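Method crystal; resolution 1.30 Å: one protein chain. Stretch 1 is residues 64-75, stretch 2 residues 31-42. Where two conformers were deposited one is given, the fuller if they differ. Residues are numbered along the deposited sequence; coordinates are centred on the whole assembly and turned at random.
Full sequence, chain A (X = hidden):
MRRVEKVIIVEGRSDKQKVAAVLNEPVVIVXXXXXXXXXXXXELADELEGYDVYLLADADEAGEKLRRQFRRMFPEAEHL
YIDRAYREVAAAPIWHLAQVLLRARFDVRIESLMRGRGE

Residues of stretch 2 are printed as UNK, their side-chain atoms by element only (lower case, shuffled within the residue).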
ATOM      1  N   GLU A  64      11.262  -2.565   5.588  1.00 21.38           N
ATOM      2  CA  GLU A  64      11.304  -2.214   6.998  1.00 23.76           C
ATOM      3  C   GLU A  64      11.830  -0.791   7.200  1.00 23.49           C
ATOM      4  O   GLU A  64      11.333  -0.047   8.055  1.00 24.29           O
ATOM      5  CB  GLU A  64      12.157  -3.234   7.770  1.00 24.45           C
ATOM      6  CG  GLU A  64      11.871  -3.268   9.251  1.00 29.74           C
ATOM      7  CD  GLU A  64      10.545  -3.922   9.586  1.00 30.04           C
ATOM      8  OE1 GLU A  64       9.654  -3.970   8.720  1.00 28.15           O
ATOM      9  OE2 GLU A  64      10.401  -4.411  10.726  1.00 32.06           O
ATOM     10  N   LYS A  65      12.779  -0.385   6.368  1.00 23.32           N
ATOM     11  CA  LYS A  65      13.291   0.985   6.392  1.00 25.24           C
ATOM     12  C   LYS A  65      12.181   1.997   6.090  1.00 22.25           C
ATOM     13  O   LYS A  65      12.073   3.056   6.717  1.00 23.76           O
ATOM     14  CB  LYS A  65      14.412   1.143   5.364  1.00 28.59           C
ATOM     15  CG  LYS A  65      15.100   2.497   5.383  1.00 31.96           C
ATOM     16  CD  LYS A  65      16.512   2.403   4.803  1.00 34.99           C
ATOM     17  CE  LYS A  65      16.481   2.472   3.277  1.00 37.08           C
ATOM     18  NZ  LYS A  65      17.808   2.860   2.702  1.00 37.62           N
ATOM     19  N   LEU A  66      11.386   1.693   5.074  1.00 22.20           N
ATOM     20  CA  LEU A  66      10.275   2.542   4.713  1.00 21.03           C
ATOM     21  C   LEU A  66       9.225   2.557   5.816  1.00 20.66           C
ATOM     22  O   LEU A  66       8.739   3.609   6.199  1.00 22.11           O
ATOM     23  CB  LEU A  66       9.674   2.047   3.405  1.00 23.65           C
ATOM     24  CG  LEU A  66       8.636   2.955   2.756  1.00 23.41           C
ATOM     25  CD1 LEU A  66       9.253   4.313   2.406  1.00 25.02           C
ATOM     26  CD2 LEU A  66       8.097   2.290   1.496  1.00 25.06           C
ATOM     27  N   ARG A  67       8.952   1.401   6.400  1.00 21.62           N
ATOM     28  CA  ARG A  67       8.012   1.385   7.520  1.00 21.09           C
ATOM     29  C   ARG A  67       8.500   2.241   8.677  1.00 20.53           C
ATOM     30  O   ARG A  67       7.712   2.956   9.308  1.00 21.54           O
ATOM     31  CB  ARG A  67       7.753  -0.029   8.016  1.00 20.58           C
ATOM     32  CG  ARG A  67       6.978  -0.872   7.042  1.00 23.19           C
ATOM     33  CD  ARG A  67       6.453  -2.091   7.738  1.00 21.66           C
ATOM     34  NE  ARG A  67       5.963  -3.057   6.774  1.00 23.75           N
ATOM     35  CZ  ARG A  67       4.775  -2.971   6.181  1.00 23.49           C
ATOM     36  NH1 ARG A  67       3.946  -1.980   6.487  1.00 24.23           N
ATOM     37  NH2 ARG A  67       4.409  -3.900   5.304  1.00 24.91           N
ATOM     38  N   ARG A  68       9.790   2.169   8.978  1.00 22.18           N
ATOM     39  CA  ARG A  68      10.345   2.929  10.079  1.00 20.88           C
ATOM     40  C   ARG A  68      10.214   4.426   9.827  1.00 20.92           C
ATOM     41  O   ARG A  68       9.855   5.190  10.727  1.00 21.39           O
ATOM     42  CB  ARG A  68      11.810   2.561  10.286  1.00 21.37           C
ATOM     43  CG  ARG A  68      12.380   3.210  11.535  1.00 22.26           C
ATOM     44  CD  ARG A  68      13.771   2.709  11.833  1.00 25.90           C
ATOM     45  NE  ARG A  68      14.587   2.736  10.629  1.00 25.48           N
ATOM     46  CZ  ARG A  68      15.674   1.998  10.442  1.00 25.60           C
ATOM     47  NH1 ARG A  68      16.114   1.192  11.401  1.00 27.59           N
ATOM     48  NH2 ARG A  68      16.341   2.096   9.303  1.00 28.16           N
ATOM     49  N   GLN A  69      10.472   4.836   8.587  1.00 20.68           N
ATOM     50  CA  GLN A  69      10.319   6.238   8.216  1.00 21.14           C
ATOM     51  C   GLN A  69       8.871   6.676   8.408  1.00 20.84           C
ATOM     52  O   GLN A  69       8.596   7.773   8.913  1.00 21.93           O
ATOM     53  CB  GLN A  69      10.746   6.448   6.772  1.00 21.73           C
ATOM     54  CG  GLN A  69      10.786   7.900   6.396  1.00 21.62           C
ATOM     55  CD  GLN A  69      11.068   8.102   4.941  1.00 20.71           C
ATOM     56  OE1 GLN A  69      10.884   7.193   4.122  1.00 23.22           O
ATOM     57  NE2 GLN A  69      11.500   9.310   4.595  1.00 20.70           N
ATOM     58  N   PHE A  70       7.941   5.836   7.970  1.00 20.69           N
ATOM     59  CA  PHE A  70       6.530   6.159   8.112  1.00 21.18           C
ATOM     60  C   PHE A  70       6.094   6.260   9.569  1.00 20.18           C
ATOM     61  O   PHE A  70       5.252   7.082   9.907  1.00 20.42           O
ATOM     62  CB  PHE A  70       5.642   5.165   7.351  1.00 22.43           C
ATOM     63  CG  PHE A  70       5.396   5.549   5.907  1.00 22.52           C
ATOM     64  CD1 PHE A  70       6.428   5.574   4.987  1.00 24.55           C
ATOM     65  CD2 PHE A  70       4.137   5.930   5.475  1.00 22.84           C
ATOM     66  CE1 PHE A  70       6.199   5.938   3.651  1.00 25.76           C
ATOM     67  CE2 PHE A  70       3.910   6.287   4.146  1.00 23.83           C
ATOM     68  CZ  PHE A  70       4.945   6.291   3.247  1.00 25.51           C
ATOM     69  N   ARG A  71       6.600   5.378  10.424  1.00 20.77           N
ATOM     70  CA  ARG A  71       6.203   5.425  11.826  1.00 20.94           C
ATOM     71  C   ARG A  71       6.610   6.754  12.465  1.00 20.47           C
ATOM     72  O   ARG A  71       5.902   7.285  13.330  1.00 22.86           O
ATOM     73  CB  ARG A  71       6.779   4.233  12.587  1.00 20.69           C
ATOM     74  CG  ARG A  71       6.086   2.918  12.274  1.00 21.21           C
ATOM     75  CD  ARG A  71       6.356   1.901  13.363  1.00 23.11           C
ATOM     76  NE  ARG A  71       7.788   1.661  13.486  1.00 24.06           N
ATOM     77  CZ  ARG A  71       8.448   0.741  12.795  1.00 22.44           C
ATOM     78  NH1 ARG A  71       7.790  -0.054  11.965  1.00 23.16           N
ATOM     79  NH2 ARG A  71       9.756   0.580  12.978  1.00 22.20           N
ATOM     80  N   ARG A  72       7.697   7.331  11.941  1.00 21.34           N
ATOM     81  CA  ARG A  72       8.241   8.601  12.429  1.00 22.53           C
ATOM     82  C   ARG A  72       7.555   9.809  11.772  1.00 21.99           C
ATOM     83  O   ARG A  72       7.203  10.774  12.451  1.00 23.60           O
ATOM     84  CB  ARG A  72       9.758   8.630  12.208  1.00 20.98           C
ATOM     85  CG  ARG A  72      10.449   9.950  12.559  1.00 21.55           C
ATOM     86  CD  ARG A  72      11.980   9.848  12.450  1.00 21.72           C
ATOM     87  NE  ARG A  72      12.420   9.371  11.140  1.00 21.31           N
ATOM     88  CZ  ARG A  72      12.603  10.150  10.071  1.00 20.81           C
ATOM     89  NH1 ARG A  72      12.407  11.458  10.167  1.00 19.99           N
ATOM     90  NH2 ARG A  72      12.995   9.625   8.913  1.00 19.59           N
ATOM     91  N   MET A  73       7.377   9.756  10.452  1.00 19.78           N
ATOM     92  CA  MET A  73       6.903  10.926   9.678  1.00 20.36           C
ATOM     93  C   MET A  73       5.386  10.940   9.399  1.00 19.02           C
ATOM     94  O   MET A  73       4.811  11.990   9.103  1.00 18.97           O
ATOM     95  CB  MET A  73       7.658  11.018   8.341  1.00 20.79           C
ATOM     96  CG  MET A  73       9.163  11.236   8.457  1.00 23.13           C
ATOM     97  SD  MET A  73       9.581  12.853   9.137  1.00 20.76           S
ATOM     98  CE  MET A  73       8.692  13.964   8.032  1.00 20.39           C
ATOM     99  N   PHE A  74       4.779   9.759   9.366  1.00 16.76           N
ATOM    100  CA  PHE A  74       3.410   9.638   8.856  1.00 15.94           C
ATOM    101  C   PHE A  74       2.705   8.567   9.671  1.00 16.44           C
ATOM    102  O   PHE A  74       2.302   7.543   9.142  1.00 15.68           O
ATOM    103  CB  PHE A  74       3.476   9.248   7.383  1.00 16.90           C
ATOM    104  CG  PHE A  74       2.185   9.472   6.602  1.00 17.91           C
ATOM    105  CD1 PHE A  74       0.987   9.823   7.229  1.00 18.14           C
ATOM    106  CD2 PHE A  74       2.177   9.289   5.226  1.00 19.15           C
ATOM    107  CE1 PHE A  74      -0.195  10.002   6.469  1.00 18.45           C
ATOM    108  CE2 PHE A  74       1.016   9.451   4.490  1.00 20.17           C
ATOM    109  CZ  PHE A  74      -0.160   9.823   5.110  1.00 19.76           C
ATOM    110  N   PRO A  75       2.566   8.794  10.978  1.00 16.23           N
ATOM    111  CA  PRO A  75       2.008   7.781  11.876  1.00 17.02           C
ATOM    112  C   PRO A  75       0.538   7.450  11.569  1.00 17.58           C
ATOM    113  O   PRO A  75       0.050   6.398  11.968  1.00 20.44           O
ATOM    114  CB  PRO A  75       2.161   8.439  13.257  1.00 18.64           C
ATOM    115  CG  PRO A  75       2.211   9.914  12.969  1.00 19.24           C
ATOM    116  CD  PRO A  75       2.996  10.005  11.705  1.00 18.14           C
ATOM    117  N   UNK A  31       3.166   5.546  -5.422  1.00 22.09           N
ATOM    118  CA  UNK A  31       4.420   4.828  -5.440  1.00 22.68           C
ATOM    119  C   UNK A  31       5.570   5.746  -5.034  1.00 22.87           C
ATOM    120  O   UNK A  31       5.703   6.851  -5.564  1.00 26.23           O
ATOM    121  s   UNK A  31       6.168   3.316  -7.024  1.00 25.93           S
ATOM    122  c   UNK A  31       4.642   4.247  -6.831  1.00 24.39           C
ATOM    123  N   UNK A  32       6.363   5.340  -4.056  1.00 22.83           N
ATOM    124  CA  UNK A  32       7.463   6.197  -3.618  1.00 23.87           C
ATOM    125  C   UNK A  32       8.645   6.117  -4.579  1.00 25.43           C
ATOM    126  O   UNK A  32       9.558   6.937  -4.516  1.00 28.07           O
ATOM    127  c   UNK A  32       7.940   5.838  -2.203  1.00 23.54           C
ATOM    128  c   UNK A  32       6.775   5.921  -1.215  1.00 25.53           C
ATOM    129  o   UNK A  32       8.466   4.508  -2.195  1.00 23.07           O
ATOM    130  N   UNK A  33       8.647   5.101  -5.439  1.00 24.70           N
ATOM    131  CA  UNK A  33       9.712   4.923  -6.414  1.00 26.04           C
ATOM    132  C   UNK A  33      11.044   4.720  -5.729  1.00 25.49           C
ATOM    133  O   UNK A  33      12.055   5.297  -6.145  1.00 26.79           O
ATOM    134  c   UNK A  33       9.783   6.137  -7.342  1.00 30.42           C
ATOM    135  c   UNK A  33       8.644   6.169  -8.332  1.00 34.55           C
ATOM    136  n   UNK A  33       8.073   7.348  -8.538  1.00 36.77           N
ATOM    137  o   UNK A  33       8.275   5.142  -8.900  1.00 37.57           O
ATOM    138  N   UNK A  34      11.055   3.869  -4.710  1.00 23.09           N
ATOM    139  CA  UNK A  34      12.235   3.673  -3.885  1.00 25.70           C
ATOM    140  C   UNK A  34      12.142   4.507  -2.626  1.00 26.86           C
ATOM    141  O   UNK A  34      11.073   4.609  -2.021  1.00 26.52           O
ATOM    142  N   UNK A  35      13.245   5.140  -2.241  1.00 28.65           N
ATOM    143  CA  UNK A  35      13.235   6.007  -1.070  1.00 27.98           C
ATOM    144  C   UNK A  35      12.492   7.306  -1.346  1.00 27.76           C
ATOM    145  O   UNK A  35      12.410   7.764  -2.486  1.00 29.12           O
ATOM    146  c   UNK A  35      15.399   5.069  -0.225  1.00 34.01           C
ATOM    147  c   UNK A  35      14.659   6.339  -0.603  1.00 32.41           C
ATOM    148  o   UNK A  35      15.362   7.008  -1.659  1.00 33.81           O
ATOM    149  N   UNK A  36      11.963   7.902  -0.283  1.00 24.77           N
ATOM    150  CA  UNK A  36      11.250   9.170  -0.356  1.00 24.04           C
ATOM    151  C   UNK A  36      11.787  10.051   0.764  1.00 21.48           C
ATOM    152  O   UNK A  36      12.053   9.570   1.865  1.00 21.74           O
ATOM    153  c   UNK A  36       7.472  10.209  -0.385  1.00 26.60           C
ATOM    154  c   UNK A  36       8.983  10.312  -0.137  1.00 25.50           C
ATOM    155  c   UNK A  36       9.719   8.968  -0.184  1.00 24.05           C
ATOM    156  c   UNK A  36       9.418   8.152   1.073  1.00 25.78           C
ATOM    157  N   UNK A  37      12.042  11.317   0.461  1.00 20.44           N
ATOM    158  CA  UNK A  37      12.578  12.202   1.475  1.00 19.54           C
ATOM    159  C   UNK A  37      11.559  12.451   2.568  1.00 17.94           C
ATOM    160  O   UNK A  37      10.335  12.420   2.345  1.00 18.35           O
ATOM    161  o   UNK A  37      11.808  14.213   0.408  1.00 21.38           O
ATOM    162  c   UNK A  37      12.966  13.541   0.867  1.00 19.37           C
ATOM    163  N   UNK A  38      12.069  12.775   3.745  1.00 17.90           N
ATOM    164  CA  UNK A  38      11.200  13.185   4.830  1.00 18.10           C
ATOM    165  C   UNK A  38      10.265  14.305   4.374  1.00 19.31           C
ATOM    166  O   UNK A  38       9.090  14.323   4.729  1.00 20.26           O
ATOM    167  c   UNK A  38      12.679  12.537   6.797  1.00 19.44           C
ATOM    168  o   UNK A  38      13.377  12.878   7.777  1.00 19.63           O
ATOM    169  o   UNK A  38      12.454  11.337   6.517  1.00 20.38           O
ATOM    170  c   UNK A  38      12.014  13.667   6.026  1.00 18.81           C
ATOM    171  N   UNK A  39      10.799  15.303   3.680  1.00 19.33           N
ATOM    172  CA  UNK A  39       9.992  16.459   3.297  1.00 19.09           C
ATOM    173  C   UNK A  39       8.851  16.079   2.351  1.00 20.40           C
ATOM    174  O   UNK A  39       7.728  16.568   2.487  1.00 20.02           O
ATOM    175  c   UNK A  39      10.869  17.536   2.665  1.00 19.40           C
ATOM    176  N   UNK A  40       9.124  15.206   1.389  1.00 20.87           N
ATOM    177  CA  UNK A  40       8.056  14.733   0.506  1.00 22.57           C
ATOM    178  C   UNK A  40       7.009  13.913   1.266  1.00 20.85           C
ATOM    179  O   UNK A  40       5.808  14.040   1.042  1.00 20.85           O
ATOM    180  n   UNK A  40       8.781  13.255  -3.523  1.00 33.62           N
ATOM    181  c   UNK A  40       8.305  13.653  -4.699  1.00 35.53           C
ATOM    182  c   UNK A  40       8.628  13.932  -0.673  1.00 24.22           C
ATOM    183  n   UNK A  40       7.261  13.036  -5.238  1.00 36.74           N
ATOM    184  c   UNK A  40       9.909  13.881  -2.837  1.00 29.47           C
ATOM    185  n   UNK A  40       8.874  14.668  -5.339  1.00 36.49           N
ATOM    186  c   UNK A  40       9.447  14.749  -1.670  1.00 28.25           C
ATOM    187  N   UNK A  41       7.461  13.128   2.235  1.00 21.19           N
ATOM    188  CA  UNK A  41       6.541  12.374   3.078  1.00 22.63           C
ATOM    189  C   UNK A  41       5.673  13.282   3.939  1.00 21.65           C
ATOM    190  O   UNK A  41       4.485  13.045   4.079  1.00 22.74           O
ATOM    191  c   UNK A  41       7.327  11.399   3.947  0.50 20.26           C
ATOM    192  c   UNK A  41       7.402   9.275   5.241  0.50 18.44           C
ATOM    193  c   UNK A  41       5.538   9.678   3.625  0.50 17.35           C
ATOM    194  c   UNK A  41       6.500  10.319   4.625  0.50 19.31           C
ATOM    195  N   UNK A  42       6.268  14.313   4.531  1.00 20.95           N
ATOM    196  CA  UNK A  42       5.496  15.278   5.303  1.00 22.01           C
ATOM    197  C   UNK A  42       4.448  15.952   4.427  1.00 20.82           C
ATOM    198  O   UNK A  42       3.305  16.134   4.849  1.00 21.44           O
ATOM    199  c   UNK A  42       6.410  16.339   5.931  1.00 20.34           C
ATOM    200  c   UNK A  42       6.637  18.450   7.314  0.50 21.98           C
ATOM    201  o   UNK A  42       6.179  19.277   8.130  0.50 23.67           O
ATOM    202  c   UNK A  42       5.686  17.438   6.706  1.00 21.96           C
ATOM    203  o   UNK A  42       7.836  18.422   6.972  0.50 23.36           O
TER
HETATM  204  O   HOH W   1      12.522   6.319   2.254  1.00 27.52           O

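Position 31 carries one carbon and then a sulfur, with nothing of the helix 64-73 within reach. A lone sulfur ending a one-carbon side chain is Cys-31; this contact sets no demand on it.

At position 32 the first carbon bears one oxygen and one carbon, a beta-branched hydroxyl whose oxygen approaches Leu-66. This is Thr-32. Its OG1 donates a short hydrogen bond to the backbone O of position 34, 2.6 Å away, bracing the turn, and lies 4.3 Å from Leu-66 CD2.

Position 33 has two carbons, the second carrying one oxygen and one nitrogen, and reaches no part of stretch 1. This carboxamide is Asn-33; its positive phi (62°) is one that asparagine tolerates well.

Position 34 has no side-chain atoms and is Gly-34. With phi/psi of 97/-138°, a CB would be jammed against the carbonyl O of the preceding residue, so the backbone itself calls for glycine.

Position 35 repeats the pattern of one carbon bearing an oxygen and a carbon, the latter near Lys-65: Thr-35. Its CG2 sits 4.4 Å from Lys-65 NZ, a loose contact, and a small polar side chain is at home in this exposed place.

Position 36 has four carbons, forked at the first, with one arm two carbons long; the short arm packs on Leu-66. This is Ile-36, its CG2 4.1 Å from Leu-66 CD1, an apolar match, while its backbone serves polar needs: Gln-69 NE2 donates to Ile-36 O at 2.8 Å, and water 1 accepts from Ile-36 N at 3.0 Å and donates to Gln-69 OE1 at 2.6 Å.

Position 37 shows one carbon and one oxygen, its CB pointing away from stretch 1: Ser-37. Its OG caps the helix that follows by accepting from the backbone N of position 40 at 3.0 Å.

Position 38 has two carbons, the second carrying two oxygens that meet Arg-72, one also meeting Gln-69. This is Asp-38. Its short carboxylate faces both guanidinium nitrogens in a two-pronged salt bridge, Arg-72 NH1 to Asp-38 OD2 at 2.9 Å and NH2 to OD1 at 3.0 Å, and OD1 also accepts from Gln-69 NE2 at 3.0 Å.

Position 39 has a single carbon facing away from stretch 1: Ala-39, whose methyl suits an exposed helix position.

Position 40 runs three carbons, a nitrogen, then a carbon with two more nitrogens, all clear of stretch 1. This is Arg-40, its charge suited to exposure.

Position 41 has four carbons forked at the second; one end carbon lies over the Phe-70 face and at the Phe-74 edge, the other against Met-73. This is Leu-41, whose fork serves this apolar pocket: CD1 is 3.9 Å from the Phe-70 centroid and 3.7 Å from Phe-74 CD2, and CD2 is 3.6 Å from Met-73 CB.

Position 42 has three carbons, the third bearing two oxygens; its CB lies 3.9 Å from Met-73 CE. This is Glu-42, whose charged end suits exposure.

The contact thus joins a greasy centre to polar ties. Leu-41, the most covered residue, nestles among Phe-70, Met-73 and Phe-74, while Gln-69 and Arg-72 fasten the start of the second helix through Ile-36 O and Asp-38.

Stretch 2 (31-42) CTNGTISDARLE
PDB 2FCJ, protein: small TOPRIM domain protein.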